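Vivid PAS protein VVD (Neurospora crassa, PDB 3D72) probably senses blue light through a flavin bound in its LOV-type PAS domain and, once light-activated, forms a rapidly exchanging dimer. Local coordinates at residues Leu128-Val133 / Arg141-Phe146; Tyr10-Tyr15 / Leu38-Leu43. The protein carries 1 engineered substitution. All coordinates share one frame; numbering follows the deposited sequence.

Interaction 1 (Leu128-Val133 / Arg141-Phe146); sequences LTMIPV and RYSMGF. With FAD (flavin-adenine dinucleotide), chain C.
Leu128 and Phe146 meet where the two strands run beside the flavin of FAD. Leu128 CD1 lies 3.4 Å from Phe146 O. With CG anti to the backbone N (chi1 178°), the leucine has CG on the flavin side. The two methyls then divide: CD1 meets both Phe146 O and the ring, reaching FAD N5 at 3.5 Å, and CD2 packs on FAD C4X. Met130 follows on the same side. Its chain bends at the last torsion (chi3 -74°), and SD sits 3.2 Å from FAD C9. Ser143 meets the two ring methyls with CB and OG. Gly145 is tightly packed, since a CB would collide with FAD C6. With an alanine at Leu128 both methyls are gone, and a gap would probably open beside FAD N5 and FAD C4X, with that part of the ring less firmly held. Strands 123-134 and 140-146 form an antiparallel beta hairpin of the PAS sheet. Thr129 with Phe146 and Ile131 with Met144 are hydrogen-bonded pairs, and Met144 N to Ile131 O is nearly straight (174°). The face with Thr129, Ile131, Val133, Tyr142, Met144 and Phe146 holds the apolar contacts between the strands. Val133 CG2 touches Met144 CB at 3.9 Å. Ile131 CG1 comes to the edge of the Phe146 ring, 4.3 Å from Phe146 CE2. A water donates to Thr129 OG1 and Phe146 O; OG1 also bonds Gln111. The looser end is a classic beta bulge, where Val133 O accepts from Arg141 N and Tyr142 N. Arg141 is partly exposed, and its NE makes a salt bridge with Asp42 OD1 on the next strand.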
loop_
_atom_site.group_PDB
_atom_site.type_symbol
_atom_site.label_atom_id
_atom_site.label_comp_id
_atom_site.label_asym_id
_atom_site.label_seq_id
_atom_site.Cartn_x
_atom_site.Cartn_y
_atom_site.Cartn_z
ATOM N N LEU A 128 -7.576 17.806 7.000
ATOM C CA LEU A 128 -7.791 17.093 5.749
ATOM C C LEU A 128 -6.655 17.136 4.733
ATOM O O LEU A 128 -6.082 18.184 4.485
ATOM C CB LEU A 128 -9.053 17.668 5.108
ATOM C CG LEU A 128 -9.515 17.161 3.749
ATOM C CD1 LEU A 128 -10.040 15.744 3.873
ATOM C CD2 LEU A 128 -10.596 18.106 3.231
ATOM N N THR A 129 -6.349 15.981 4.139
ATOM C CA THR A 129 -5.330 15.893 3.105
ATOM C C THR A 129 -5.975 15.209 1.902
ATOM O O THR A 129 -6.588 14.162 2.058
ATOM C CB THR A 129 -4.131 15.034 3.545
ATOM O OG1 THR A 129 -3.604 15.537 4.779
ATOM C CG2 THR A 129 -3.037 15.074 2.478
ATOM N N MET A 130 -5.861 15.804 0.721
ATOM C CA MET A 130 -6.433 15.202 -0.492
ATOM C C MET A 130 -5.334 15.011 -1.520
ATOM O O MET A 130 -4.596 15.948 -1.838
ATOM C CB MET A 130 -7.531 16.097 -1.062
ATOM C CG MET A 130 -8.792 16.135 -0.216
ATOM S SD MET A 130 -9.925 17.453 -0.703
ATOM C CE MET A 130 -9.106 18.903 -0.074
ATOM N N ILE A 131 -5.228 13.789 -2.038
ATOM C CA ILE A 131 -4.199 13.443 -3.010
ATOM C C ILE A 131 -4.841 12.828 -4.246
ATOM O O ILE A 131 -5.587 11.858 -4.123
ATOM C CB ILE A 131 -3.229 12.385 -2.422
ATOM C CG1 ILE A 131 -2.708 12.843 -1.051
ATOM C CG2 ILE A 131 -2.077 12.144 -3.379
ATOM C CD1 ILE A 131 -1.838 14.079 -1.102
ATOM N N PRO A 132 -4.580 13.389 -5.445
ATOM C CA PRO A 132 -5.185 12.801 -6.644
ATOM C C PRO A 132 -4.607 11.420 -6.901
ATOM O O PRO A 132 -3.433 11.170 -6.630
ATOM C CB PRO A 132 -4.813 13.787 -7.742
ATOM C CG PRO A 132 -3.487 14.289 -7.289
ATOM C CD PRO A 132 -3.714 14.524 -5.810
ATOM N N VAL A 133 -5.443 10.548 -7.456
ATOM C CA VAL A 133 -5.090 9.164 -7.729
ATOM C C VAL A 133 -5.309 8.748 -9.189
ATOM O O VAL A 133 -6.340 9.064 -9.791
ATOM C CB VAL A 133 -5.931 8.245 -6.797
ATOM C CG1 VAL A 133 -5.657 6.790 -7.083
ATOM C CG2 VAL A 133 -5.611 8.574 -5.344
ATOM N N ARG A 141 -8.089 9.979 -11.925
ATOM C CA ARG A 141 -9.517 9.654 -11.985
ATOM C C ARG A 141 -10.211 9.859 -10.638
ATOM O O ARG A 141 -11.381 10.252 -10.573
ATOM C CB ARG A 141 -9.682 8.194 -12.439
ATOM C CG ARG A 141 -11.094 7.597 -12.303
ATOM C CD ARG A 141 -12.094 8.332 -13.170
ATOM N NE ARG A 141 -13.465 7.880 -12.929
ATOM C CZ ARG A 141 -14.049 6.843 -13.526
ATOM N NH1 ARG A 141 -15.299 6.526 -13.216
ATOM N NH2 ARG A 141 -13.401 6.128 -14.438
ATOM N N TYR A 142 -9.478 9.606 -9.561
ATOM C CA TYR A 142 -10.046 9.744 -8.227
ATOM C C TYR A 142 -9.225 10.668 -7.357
ATOM O O TYR A 142 -8.140 11.096 -7.724
ATOM C CB TYR A 142 -10.086 8.387 -7.521
ATOM C CG TYR A 142 -10.842 7.324 -8.262
ATOM C CD1 TYR A 142 -10.178 6.309 -8.943
ATOM C CD2 TYR A 142 -12.228 7.345 -8.294
ATOM C CE1 TYR A 142 -10.887 5.332 -9.648
ATOM C CE2 TYR A 142 -12.945 6.380 -8.997
ATOM C CZ TYR A 142 -12.270 5.385 -9.667
ATOM O OH TYR A 142 -12.986 4.457 -10.382
ATOM N N SER A 143 -9.764 10.963 -6.187
ATOM C CA SER A 143 -9.047 11.762 -5.206
ATOM C C SER A 143 -9.223 11.005 -3.904
ATOM O O SER A 143 -10.343 10.596 -3.573
ATOM C CB SER A 143 -9.644 13.162 -5.061
ATOM O OG SER A 143 -8.931 13.887 -4.061
ATOM N N MET A 144 -8.128 10.782 -3.179
ATOM C CA MET A 144 -8.220 10.096 -1.899
ATOM C C MET A 144 -8.061 11.138 -0.802
ATOM O O MET A 144 -7.107 11.928 -0.812
ATOM C CB MET A 144 -7.139 9.018 -1.738
ATOM C CG MET A 144 -7.268 8.233 -0.412
ATOM S SD MET A 144 -6.367 6.649 -0.307
ATOM C CE MET A 144 -7.277 5.670 -1.577
ATOM N N GLY A 145 -9.018 11.153 0.115
ATOM C CA GLY A 145 -8.971 12.093 1.218
ATOM C C GLY A 145 -8.715 11.385 2.530
ATOM O O GLY A 145 -9.216 10.295 2.769
ATOM N N PHE A 146 -7.915 12.025 3.380
ATOM C CA PHE A 146 -7.562 11.509 4.694
ATOM C C PHE A 146 -8.077 12.528 5.700
ATOM O O PHE A 146 -7.817 13.721 5.550
ATOM C CB PHE A 146 -6.040 11.386 4.797
ATOM C CG PHE A 146 -5.451 10.433 3.799
ATOM C CD1 PHE A 146 -5.320 9.083 4.106
ATOM C CD2 PHE A 146 -5.050 10.877 2.545
ATOM C CE1 PHE A 146 -4.791 8.186 3.174
ATOM C CE2 PHE A 146 -4.518 9.987 1.602
ATOM C CZ PHE A 146 -4.390 8.641 1.921
HETATM P PA FAD C . -17.777 25.915 -3.663
HETATM O O1A FAD C . -19.098 25.329 -3.306
HETATM O O2A FAD C . -17.630 26.505 -5.015
HETATM O O5B FAD C . -17.403 26.986 -2.554
HETATM C C5B FAD C . -16.199 27.779 -2.582
HETATM C C4B FAD C . -16.337 28.859 -1.514
HETATM O O4B FAD C . -15.161 29.684 -1.600
HETATM C C3B FAD C . -17.565 29.783 -1.663
HETATM O O3B FAD C . -18.370 29.871 -0.517
HETATM C C2B FAD C . -17.003 31.133 -2.094
HETATM O O2B FAD C . -17.615 32.287 -1.579
HETATM C C1B FAD C . -15.504 31.064 -1.789
HETATM N N9A FAD C . -14.653 31.546 -2.861
HETATM C C8A FAD C . -14.563 31.072 -4.140
HETATM N N7A FAD C . -13.709 31.719 -4.899
HETATM C C5A FAD C . -13.220 32.709 -4.064
HETATM C C6A FAD C . -12.247 33.749 -4.280
HETATM N N6A FAD C . -11.648 33.918 -5.463
HETATM N N1A FAD C . -11.960 34.587 -3.243
HETATM C C2A FAD C . -12.591 34.389 -2.053
HETATM N N3A FAD C . -13.507 33.447 -1.732
HETATM C C4A FAD C . -13.781 32.621 -2.833
HETATM N N1 FAD C . -14.624 18.790 2.736
HETATM C C2 FAD C . -14.891 18.765 4.067
HETATM O O2 FAD C . -15.415 19.726 4.659
HETATM N N3 FAD C . -14.552 17.628 4.818
HETATM C C4 FAD C . -13.968 16.471 4.299
HETATM O O4 FAD C . -13.695 15.515 5.060
HETATM C C4X FAD C . -13.682 16.510 2.919
HETATM N N5 FAD C . -13.104 15.378 2.315
HETATM C C5X FAD C . -12.842 15.435 0.958
HETATM C C6 FAD C . -12.255 14.296 0.326
HETATM C C7 FAD C . -12.001 14.269 -1.025
HETATM C C7M FAD C . -11.346 13.005 -1.598
HETATM C C8 FAD C . -12.364 15.366 -1.845
HETATM C C8M FAD C . -12.135 15.390 -3.342
HETATM C C9 FAD C . -12.952 16.530 -1.228
HETATM C C9A FAD C . -13.207 16.584 0.153
HETATM N N10 FAD C . -13.789 17.740 0.816
HETATM C C10 FAD C . -14.061 17.672 2.164
HETATM C "C1'" FAD C . -14.123 18.996 0.088
HETATM C "C2'" FAD C . -15.444 19.159 -0.623
HETATM O "O2'" FAD C . -15.806 17.906 -1.214
HETATM C "C3'" FAD C . -15.278 20.308 -1.645
HETATM O "O3'" FAD C . -14.259 19.945 -2.576
HETATM C "C4'" FAD C . -14.878 21.664 -0.973
HETATM O "O4'" FAD C . -15.938 22.102 -0.143
HETATM C "C5'" FAD C . -14.534 22.762 -1.993
HETATM O "O5'" FAD C . -15.308 22.628 -3.196
HETATM P P FAD C . -16.791 23.179 -3.333
HETATM O O1P FAD C . -17.352 22.526 -4.518
HETATM O O2P FAD C . -17.539 22.986 -2.066
HETATM O O3P FAD C . -16.689 24.755 -3.615
HETATM O O HOH W 1 -5.207 14.526 6.926
#

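Interaction 2 (Tyr10-Tyr15 / Leu38-Leu43); sequences YDIMGY and LILCDL. With FAD (flavin-adenine dinucleotide), chain C.
Leu40 CD2 is the methyl on which three side chains of 10-15 converge. Tyr10 CD2 is 3.8 Å from Leu40 CD2. Ile12 CD1 lies 4.0 Å from Leu40 CD2, and Tyr15 CE2 is 4.1 Å from the same Leu40 CD2. A chi1 of -171° holds Leu40 CG opposite the backbone N, and CD2 ends up among these three side chains. Both tyrosine rings meet the methyl obliquely. The Tyr15 side chain lies roughly perpendicular to that of Leu40; Ile12 runs alongside it, the two pointing opposite ways. Ile12 CG2 also touches Leu38 CD1 at 4.3 Å. No direct hydrogen bond joins the two segments. A water links their polar ends: it lies in the plane of the Tyr10 ring, 2.6 Å from Tyr10 OH, and donates to Asp42 OD2. Tyr10 OH also bonds Ala6 N. Behind these contacts, Asp11 caps helix 12-21. Its OD1 accepts from Gly14 N at 3.0 Å, met from above the carboxylate plane. Asp11 O lies above one face of the Tyr15 ring, near its rim. Asp11 and Met13 also pack against Met13 and Asp11 of the second subunit. Alternate strand residues turn to the flavin: Ile39 CD1 is 3.4 Å from FAD C6, and Cys41 SG packs on FAD C7M. Helix 12-21 thus starts on the sheet face away from FAD, over strands 38-42 and 140-146, where Tyr15 also touches Met144.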
loop_
_atom_site.group_PDB
_atom_site.type_symbol
_atom_site.label_atom_id
_atom_site.label_comp_id
_atom_site.label_asym_id
_atom_site.label_seq_id
_atom_site.Cartn_x
_atom_site.Cartn_y
_atom_site.Cartn_z
ATOM N N TYR A 10 -13.475 -0.722 -5.212
ATOM C CA TYR A 10 -12.298 0.063 -5.541
ATOM C C TYR A 10 -10.957 -0.460 -5.048
ATOM O O TYR A 10 -10.886 -1.081 -4.001
ATOM C CB TYR A 10 -12.498 1.499 -5.056
ATOM C CG TYR A 10 -13.674 2.158 -5.727
ATOM C CD1 TYR A 10 -14.957 2.022 -5.209
ATOM C CD2 TYR A 10 -13.516 2.833 -6.936
ATOM C CE1 TYR A 10 -16.065 2.541 -5.895
ATOM C CE2 TYR A 10 -14.608 3.354 -7.627
ATOM C CZ TYR A 10 -15.880 3.199 -7.101
ATOM O OH TYR A 10 -16.967 3.677 -7.799
ATOM N N ASP A 11 -9.905 -0.190 -5.816
ATOM C CA ASP A 11 -8.554 -0.629 -5.464
ATOM C C ASP A 11 -7.924 0.297 -4.425
ATOM O O ASP A 11 -6.877 0.903 -4.677
ATOM C CB ASP A 11 -7.656 -0.671 -6.706
ATOM C CG ASP A 11 -6.362 -1.437 -6.461
ATOM O OD1 ASP A 11 -6.191 -1.990 -5.348
ATOM O OD2 ASP A 11 -5.525 -1.489 -7.386
ATOM N N ILE A 12 -8.551 0.376 -3.256
ATOM C CA ILE A 12 -8.057 1.231 -2.189
ATOM C C ILE A 12 -6.624 0.884 -1.795
ATOM O O ILE A 12 -5.807 1.787 -1.604
ATOM C CB ILE A 12 -8.974 1.160 -0.947
ATOM C CG1 ILE A 12 -10.402 1.567 -1.333
ATOM C CG2 ILE A 12 -8.424 2.061 0.164
ATOM C CD1 ILE A 12 -10.511 2.931 -2.008
ATOM N N MET A 13 -6.298 -0.403 -1.682
ATOM C CA MET A 13 -4.921 -0.766 -1.316
ATOM C C MET A 13 -3.919 -0.314 -2.370
ATOM O O MET A 13 -2.868 0.259 -2.038
ATOM C CB MET A 13 -4.787 -2.274 -1.100
ATOM C CG MET A 13 -5.546 -2.777 0.102
ATOM S SD MET A 13 -4.998 -4.427 0.596
ATOM C CE MET A 13 -5.878 -5.410 -0.551
ATOM N N GLY A 14 -4.242 -0.561 -3.639
ATOM C CA GLY A 14 -3.345 -0.162 -4.702
ATOM C C GLY A 14 -3.138 1.338 -4.707
ATOM O O GLY A 14 -2.027 1.813 -4.953
ATOM N N TYR A 15 -4.203 2.083 -4.428
ATOM C CA TYR A 15 -4.113 3.534 -4.416
ATOM C C TYR A 15 -3.296 4.047 -3.236
ATOM O O TYR A 15 -2.584 5.041 -3.364
ATOM C CB TYR A 15 -5.508 4.164 -4.421
ATOM C CG TYR A 15 -6.315 3.822 -5.659
ATOM C CD1 TYR A 15 -5.688 3.528 -6.874
ATOM C CD2 TYR A 15 -7.708 3.800 -5.619
ATOM C CE1 TYR A 15 -6.431 3.220 -8.021
ATOM C CE2 TYR A 15 -8.458 3.498 -6.760
ATOM C CZ TYR A 15 -7.816 3.208 -7.952
ATOM O OH TYR A 15 -8.565 2.900 -9.066
ATOM N N LEU A 38 -10.526 7.499 5.747
ATOM C CA LEU A 38 -10.264 7.932 4.383
ATOM C C LEU A 38 -11.490 7.767 3.530
ATOM O O LEU A 38 -12.399 7.022 3.877
ATOM C CB LEU A 38 -9.115 7.129 3.759
ATOM C CG LEU A 38 -9.277 5.629 3.491
ATOM C CD1 LEU A 38 -10.094 5.399 2.218
ATOM C CD2 LEU A 38 -7.893 4.993 3.331
ATOM N N ILE A 39 -11.511 8.497 2.427
ATOM C CA ILE A 39 -12.601 8.381 1.464
ATOM C C ILE A 39 -12.027 8.530 0.065
ATOM O O ILE A 39 -10.959 9.103 -0.130
ATOM C CB ILE A 39 -13.721 9.430 1.684
ATOM C CG1 ILE A 39 -13.197 10.848 1.467
ATOM C CG2 ILE A 39 -14.287 9.286 3.084
ATOM C CD1 ILE A 39 -14.309 11.893 1.483
ATOM N N LEU A 40 -12.725 7.976 -0.918
ATOM C CA LEU A 40 -12.291 8.077 -2.301
ATOM C C LEU A 40 -13.448 8.729 -3.047
ATOM O O LEU A 40 -14.601 8.318 -2.873
ATOM C CB LEU A 40 -12.032 6.689 -2.899
ATOM C CG LEU A 40 -11.360 6.729 -4.279
ATOM C CD1 LEU A 40 -9.857 6.986 -4.118
ATOM C CD2 LEU A 40 -11.583 5.400 -4.991
ATOM N N CYS A 41 -13.142 9.759 -3.832
ATOM C CA CYS A 41 -14.150 10.467 -4.615
ATOM C C CYS A 41 -13.844 10.324 -6.093
ATOM O O CYS A 41 -12.676 10.256 -6.495
ATOM C CB CYS A 41 -14.197 11.944 -4.231
ATOM S SG CYS A 41 -14.679 12.217 -2.506
ATOM N N ASP A 42 -14.896 10.285 -6.905
ATOM C CA ASP A 42 -14.739 10.124 -8.348
ATOM C C ASP A 42 -14.694 11.487 -9.044
ATOM O O ASP A 42 -15.693 12.192 -9.127
ATOM C CB ASP A 42 -15.903 9.302 -8.897
ATOM C CG ASP A 42 -15.627 8.759 -10.281
ATOM O OD1 ASP A 42 -14.881 9.411 -11.029
ATOM O OD2 ASP A 42 -16.170 7.687 -10.628
ATOM N N LEU A 43 -13.522 11.854 -9.548
ATOM C CA LEU A 43 -13.359 13.132 -10.221
ATOM C C LEU A 43 -14.131 13.230 -11.522
ATOM O O LEU A 43 -14.405 14.334 -12.000
ATOM C CB LEU A 43 -11.878 13.389 -10.511
ATOM C CG LEU A 43 -10.966 13.528 -9.292
ATOM C CD1 LEU A 43 -9.511 13.573 -9.736
ATOM C CD2 LEU A 43 -11.339 14.780 -8.523
HETATM P PA FAD C . -17.777 25.915 -3.663
HETATM O O1A FAD C . -19.098 25.329 -3.306
HETATM O O2A FAD C . -17.630 26.505 -5.015
HETATM O O5B FAD C . -17.403 26.986 -2.554
HETATM C C5B FAD C . -16.199 27.779 -2.582
HETATM C C4B FAD C . -16.337 28.859 -1.514
HETATM O O4B FAD C . -15.161 29.684 -1.600
HETATM C C3B FAD C . -17.565 29.783 -1.663
HETATM O O3B FAD C . -18.370 29.871 -0.517
HETATM C C2B FAD C . -17.003 31.133 -2.094
HETATM O O2B FAD C . -17.615 32.287 -1.579
HETATM C C1B FAD C . -15.504 31.064 -1.789
HETATM N N9A FAD C . -14.653 31.546 -2.861
HETATM C C8A FAD C . -14.563 31.072 -4.140
HETATM N N7A FAD C . -13.709 31.719 -4.899
HETATM C C5A FAD C . -13.220 32.709 -4.064
HETATM C C6A FAD C . -12.247 33.749 -4.280
HETATM N N6A FAD C . -11.648 33.918 -5.463
HETATM N N1A FAD C . -11.960 34.587 -3.243
HETATM C C2A FAD C . -12.591 34.389 -2.053
HETATM N N3A FAD C . -13.507 33.447 -1.732
HETATM C C4A FAD C . -13.781 32.621 -2.833
HETATM N N1 FAD C . -14.624 18.790 2.736
HETATM C C2 FAD C . -14.891 18.765 4.067
HETATM O O2 FAD C . -15.415 19.726 4.659
HETATM N N3 FAD C . -14.552 17.628 4.818
HETATM C C4 FAD C . -13.968 16.471 4.299
HETATM O O4 FAD C . -13.695 15.515 5.060
HETATM C C4X FAD C . -13.682 16.510 2.919
HETATM N N5 FAD C . -13.104 15.378 2.315
HETATM C C5X FAD C . -12.842 15.435 0.958
HETATM C C6 FAD C . -12.255 14.296 0.326
HETATM C C7 FAD C . -12.001 14.269 -1.025
HETATM C C7M FAD C . -11.346 13.005 -1.598
HETATM C C8 FAD C . -12.364 15.366 -1.845
HETATM C C8M FAD C . -12.135 15.390 -3.342
HETATM C C9 FAD C . -12.952 16.530 -1.228
HETATM C C9A FAD C . -13.207 16.584 0.153
HETATM N N10 FAD C . -13.789 17.740 0.816
HETATM C C10 FAD C . -14.061 17.672 2.164
HETATM C "C1'" FAD C . -14.123 18.996 0.088
HETATM C "C2'" FAD C . -15.444 19.159 -0.623
HETATM O "O2'" FAD C . -15.806 17.906 -1.214
HETATM C "C3'" FAD C . -15.278 20.308 -1.645
HETATM O "O3'" FAD C . -14.259 19.945 -2.576
HETATM C "C4'" FAD C . -14.878 21.664 -0.973
HETATM O "O4'" FAD C . -15.938 22.102 -0.143
HETATM C "C5'" FAD C . -14.534 22.762 -1.993
HETATM O "O5'" FAD C . -15.308 22.628 -3.196
HETATM P P FAD C . -16.791 23.179 -3.333
HETATM O O1P FAD C . -17.352 22.526 -4.518
HETATM O O2P FAD C . -17.539 22.986 -2.066
HETATM O O3P FAD C . -16.689 24.755 -3.615
HETATM O O HOH W 2 -16.211 5.081 -9.901
#

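In the fold
Both interactions are mostly buried and share one antiparallel sheet, where strands 140-146 and 38-42 are neighbours. Interaction 1 lies nearer the centre of the chain and joins two strands, chiefly by backbone hydrogen bonds. Interaction 2 sets the start of a helix on the sheet with apolar side chains and a bridging water, and lies close to the second subunit. The links between them differ in kind: charged at the Arg141 end, a probable backbone hydrogen bond from Gly145 N to Ile39 O, and apolar where Val133 packs on Tyr15. Both touch FAD, but in interaction 2 only the strand does so. Along the chain interaction 2 closes before interaction 1 opens.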